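Local coordinates for geranyltranstransferase (PDB 3P8L), which probably catalyses the magnesium-dependent condensation of isopentenyl diphosphate with geranyl diphosphate to give farnesyl diphosphate, at residues L266-L277 / L292-L301. Sequence-based numbering, arbitrary orientation.
Sequences LTHQLAEGSAVL and LANLLTQLQL
Leu270 and Leu296 meet where two helices, 266-277 and the helical part of 292-301, run almost exactly antiparallel at 176°, their axes 10.1 Å apart. The CA atoms of Leu270 and Leu296 lie 6.1 Å from each other, and a second close pairing follows at Ser274 and Ala293. No hydrogen bond crosses; the contact is made mostly by leucines packing on one another and on backbone. Its centrepiece is a knob into a hole: Leu296 enters among Leu270, Gly273, Ser274 and Leu277. Its CD2 reaches the bare backbone at Gly273, 3.5 Å from Ser274 N, with chi1 at -123°, away from the staggered values. Leu270 slides past Leu296 in the opposite direction. Its two methyls divide the work: CD2 lies 3.4 Å from Leu296 O, while CD1 touches Gln300 CG, part of an extended side chain. At one end Leu277 reaches across, CD1 lying 3.5 Å from Ala293 N and CD2 meeting Leu292 CB, the two leucine side chains at about a right angle. At the other end, with chi1 at -179°, Leu266 carries CG beside its carbonyl carbon and its CD2 to 3.7 Å from Leu299 O, where it also meets the poorly ordered Leu301. Ser274 turns its hydroxyl back to its own helix, giving Leu270 O a second donor, above the carbonyl plane, in addition to the backbone N-H of Ser274. Behind the interface, Leu296 and Leu299 also touch helix 205-230, whose Arg225 binds Gln298 O. The pair is an antiparallel helical hairpin with a single knob-into-hole, Leu296, joining the C-terminal helices 259-283 and 289-298 at the periphery of the all-helical isoprenoid synthase fold.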
# COMPACT_ATOMS: atom_id res chain seq x y z
N LEU A 266 -9.97 -0.57 -32.13
CA LEU A 266 -11.05 -0.26 -31.18
C LEU A 266 -12.27 -1.15 -31.40
O LEU A 266 -12.71 -1.84 -30.47
CB LEU A 266 -11.44 1.22 -31.26
CG LEU A 266 -12.53 1.78 -30.35
CD1 LEU A 266 -12.25 1.47 -28.87
CD2 LEU A 266 -12.68 3.29 -30.56
N THR A 267 -12.79 -1.15 -32.63
CA THR A 267 -13.95 -1.95 -33.04
C THR A 267 -13.77 -3.44 -32.70
O THR A 267 -14.69 -4.08 -32.17
CB THR A 267 -14.27 -1.76 -34.57
OG1 THR A 267 -14.45 -0.36 -34.84
CG2 THR A 267 -15.53 -2.51 -35.00
N HIS A 268 -12.58 -3.98 -32.98
CA HIS A 268 -12.26 -5.37 -32.67
C HIS A 268 -12.27 -5.69 -31.16
O HIS A 268 -12.80 -6.72 -30.74
CB HIS A 268 -10.93 -5.80 -33.32
CG HIS A 268 -10.97 -5.84 -34.82
ND1 HIS A 268 -9.93 -5.40 -35.60
CD2 HIS A 268 -11.95 -6.23 -35.67
CE1 HIS A 268 -10.25 -5.53 -36.88
NE2 HIS A 268 -11.47 -6.04 -36.95
N GLN A 269 -11.71 -4.79 -30.34
CA GLN A 269 -11.78 -4.96 -28.88
C GLN A 269 -13.22 -4.95 -28.38
O GLN A 269 -13.60 -5.80 -27.56
CB GLN A 269 -10.95 -3.90 -28.15
CG GLN A 269 -9.44 -4.02 -28.32
CD GLN A 269 -8.87 -5.38 -27.94
OE1 GLN A 269 -9.29 -6.03 -26.97
NE2 GLN A 269 -7.88 -5.82 -28.70
N LEU A 270 -14.01 -4.00 -28.89
CA LEU A 270 -15.44 -3.93 -28.54
C LEU A 270 -16.17 -5.22 -28.93
O LEU A 270 -16.92 -5.78 -28.12
CB LEU A 270 -16.13 -2.70 -29.15
CG LEU A 270 -15.58 -1.32 -28.75
CD1 LEU A 270 -16.35 -0.22 -29.45
CD2 LEU A 270 -15.59 -1.11 -27.23
N ALA A 271 -15.91 -5.70 -30.15
CA ALA A 271 -16.49 -6.97 -30.62
C ALA A 271 -16.08 -8.14 -29.74
O ALA A 271 -16.90 -9.00 -29.41
CB ALA A 271 -16.10 -7.23 -32.09
N GLU A 272 -14.81 -8.16 -29.33
CA GLU A 272 -14.31 -9.23 -28.47
C GLU A 272 -14.89 -9.15 -27.06
O GLU A 272 -15.25 -10.18 -26.47
CB GLU A 272 -12.79 -9.28 -28.48
CG GLU A 272 -12.26 -9.81 -29.81
CD GLU A 272 -11.04 -10.69 -29.67
OE1 GLU A 272 -10.80 -11.23 -28.57
OE2 GLU A 272 -10.32 -10.86 -30.68
N GLY A 273 -15.04 -7.93 -26.54
CA GLY A 273 -15.77 -7.70 -25.30
C GLY A 273 -17.20 -8.24 -25.34
O GLY A 273 -17.62 -8.96 -24.43
N SER A 274 -17.93 -7.90 -26.42
CA SER A 274 -19.30 -8.40 -26.65
C SER A 274 -19.34 -9.92 -26.73
O SER A 274 -20.18 -10.57 -26.08
CB SER A 274 -19.90 -7.82 -27.94
OG SER A 274 -19.81 -6.41 -27.98
N ALA A 275 -18.42 -10.49 -27.50
CA ALA A 275 -18.32 -11.95 -27.63
C ALA A 275 -18.11 -12.58 -26.26
O ALA A 275 -18.71 -13.63 -25.97
CB ALA A 275 -17.21 -12.34 -28.59
N VAL A 276 -17.31 -11.93 -25.41
CA VAL A 276 -17.11 -12.41 -24.04
C VAL A 276 -18.40 -12.34 -23.18
O VAL A 276 -18.71 -13.29 -22.45
CB VAL A 276 -15.90 -11.71 -23.34
CG1 VAL A 276 -15.89 -12.00 -21.86
CG2 VAL A 276 -14.60 -12.19 -23.94
N LEU A 277 -19.15 -11.24 -23.29
CA LEU A 277 -20.42 -11.10 -22.56
C LEU A 277 -21.47 -12.11 -23.02
O LEU A 277 -22.25 -12.63 -22.20
CB LEU A 277 -20.97 -9.67 -22.69
CG LEU A 277 -20.20 -8.51 -22.05
CD1 LEU A 277 -20.89 -7.20 -22.39
CD2 LEU A 277 -20.05 -8.67 -20.53
N LEU A 292 -22.96 -4.23 -18.49
CA LEU A 292 -21.62 -4.29 -19.03
C LEU A 292 -21.53 -3.96 -20.52
O LEU A 292 -20.57 -3.31 -20.93
CB LEU A 292 -20.97 -5.63 -18.69
CG LEU A 292 -20.63 -5.85 -17.20
CD1 LEU A 292 -20.08 -7.25 -16.97
CD2 LEU A 292 -19.64 -4.82 -16.72
N ALA A 293 -22.53 -4.36 -21.31
CA ALA A 293 -22.59 -3.99 -22.74
C ALA A 293 -22.65 -2.49 -23.01
O ALA A 293 -22.02 -2.02 -23.97
CB ALA A 293 -23.75 -4.70 -23.46
N ASN A 294 -23.39 -1.75 -22.19
CA ASN A 294 -23.50 -0.29 -22.32
C ASN A 294 -22.15 0.41 -22.09
O ASN A 294 -21.84 1.40 -22.75
CB ASN A 294 -24.55 0.27 -21.35
CG ASN A 294 -24.53 1.78 -21.27
OD1 ASN A 294 -24.93 2.47 -22.20
ND2 ASN A 294 -24.05 2.30 -20.14
N LEU A 295 -21.36 -0.11 -21.15
CA LEU A 295 -20.02 0.45 -20.91
C LEU A 295 -19.11 0.28 -22.14
O LEU A 295 -18.34 1.18 -22.48
CB LEU A 295 -19.37 -0.15 -19.66
CG LEU A 295 -20.01 0.26 -18.32
CD1 LEU A 295 -19.38 -0.51 -17.20
CD2 LEU A 295 -19.91 1.76 -18.04
N LEU A 296 -19.25 -0.86 -22.80
CA LEU A 296 -18.61 -1.10 -24.10
C LEU A 296 -19.13 -0.17 -25.20
O LEU A 296 -18.33 0.42 -25.94
CB LEU A 296 -18.84 -2.55 -24.51
CG LEU A 296 -17.64 -3.43 -24.80
CD1 LEU A 296 -16.53 -3.22 -23.79
CD2 LEU A 296 -18.16 -4.84 -24.75
N THR A 297 -20.46 -0.02 -25.29
CA THR A 297 -21.12 0.93 -26.21
C THR A 297 -20.59 2.37 -26.06
O THR A 297 -20.38 3.05 -27.07
CB THR A 297 -22.67 0.93 -26.02
OG1 THR A 297 -23.19 -0.37 -26.28
CG2 THR A 297 -23.37 1.93 -26.96
N GLN A 298 -20.37 2.82 -24.82
CA GLN A 298 -19.92 4.19 -24.56
C GLN A 298 -18.54 4.48 -25.16
O GLN A 298 -18.21 5.64 -25.41
CB GLN A 298 -19.91 4.53 -23.05
CG GLN A 298 -21.26 4.49 -22.32
CD GLN A 298 -22.47 4.71 -23.22
OE1 GLN A 298 -22.33 5.12 -24.37
NE2 GLN A 298 -23.65 4.41 -22.69
N LEU A 299 -17.75 3.43 -25.38
CA LEU A 299 -16.40 3.59 -25.95
C LEU A 299 -16.35 3.67 -27.50
O LEU A 299 -15.28 3.91 -28.06
CB LEU A 299 -15.46 2.48 -25.45
CG LEU A 299 -15.14 2.33 -23.97
CD1 LEU A 299 -14.14 1.20 -23.79
CD2 LEU A 299 -14.59 3.62 -23.32
N GLN A 300 -17.49 3.46 -28.17
CA GLN A 300 -17.60 3.64 -29.63
C GLN A 300 -17.28 5.07 -30.08
O GLN A 300 -17.35 6.01 -29.29
CB GLN A 300 -19.02 3.31 -30.12
CG GLN A 300 -19.35 1.82 -30.26
CD GLN A 300 -20.81 1.56 -30.62
OE1 GLN A 300 -21.56 2.48 -30.96
NE2 GLN A 300 -21.22 0.30 -30.53
N LEU A 301 -16.93 5.22 -31.36
CA LEU A 301 -16.75 6.55 -31.94
C LEU A 301 -17.91 6.91 -32.85
O LEU A 301 -18.36 6.09 -33.66
CB LEU A 301 -15.41 6.66 -32.68
CG LEU A 301 -14.14 6.65 -31.82
CD1 LEU A 301 -12.90 6.52 -32.69
CD2 LEU A 301 -14.04 7.87 -30.92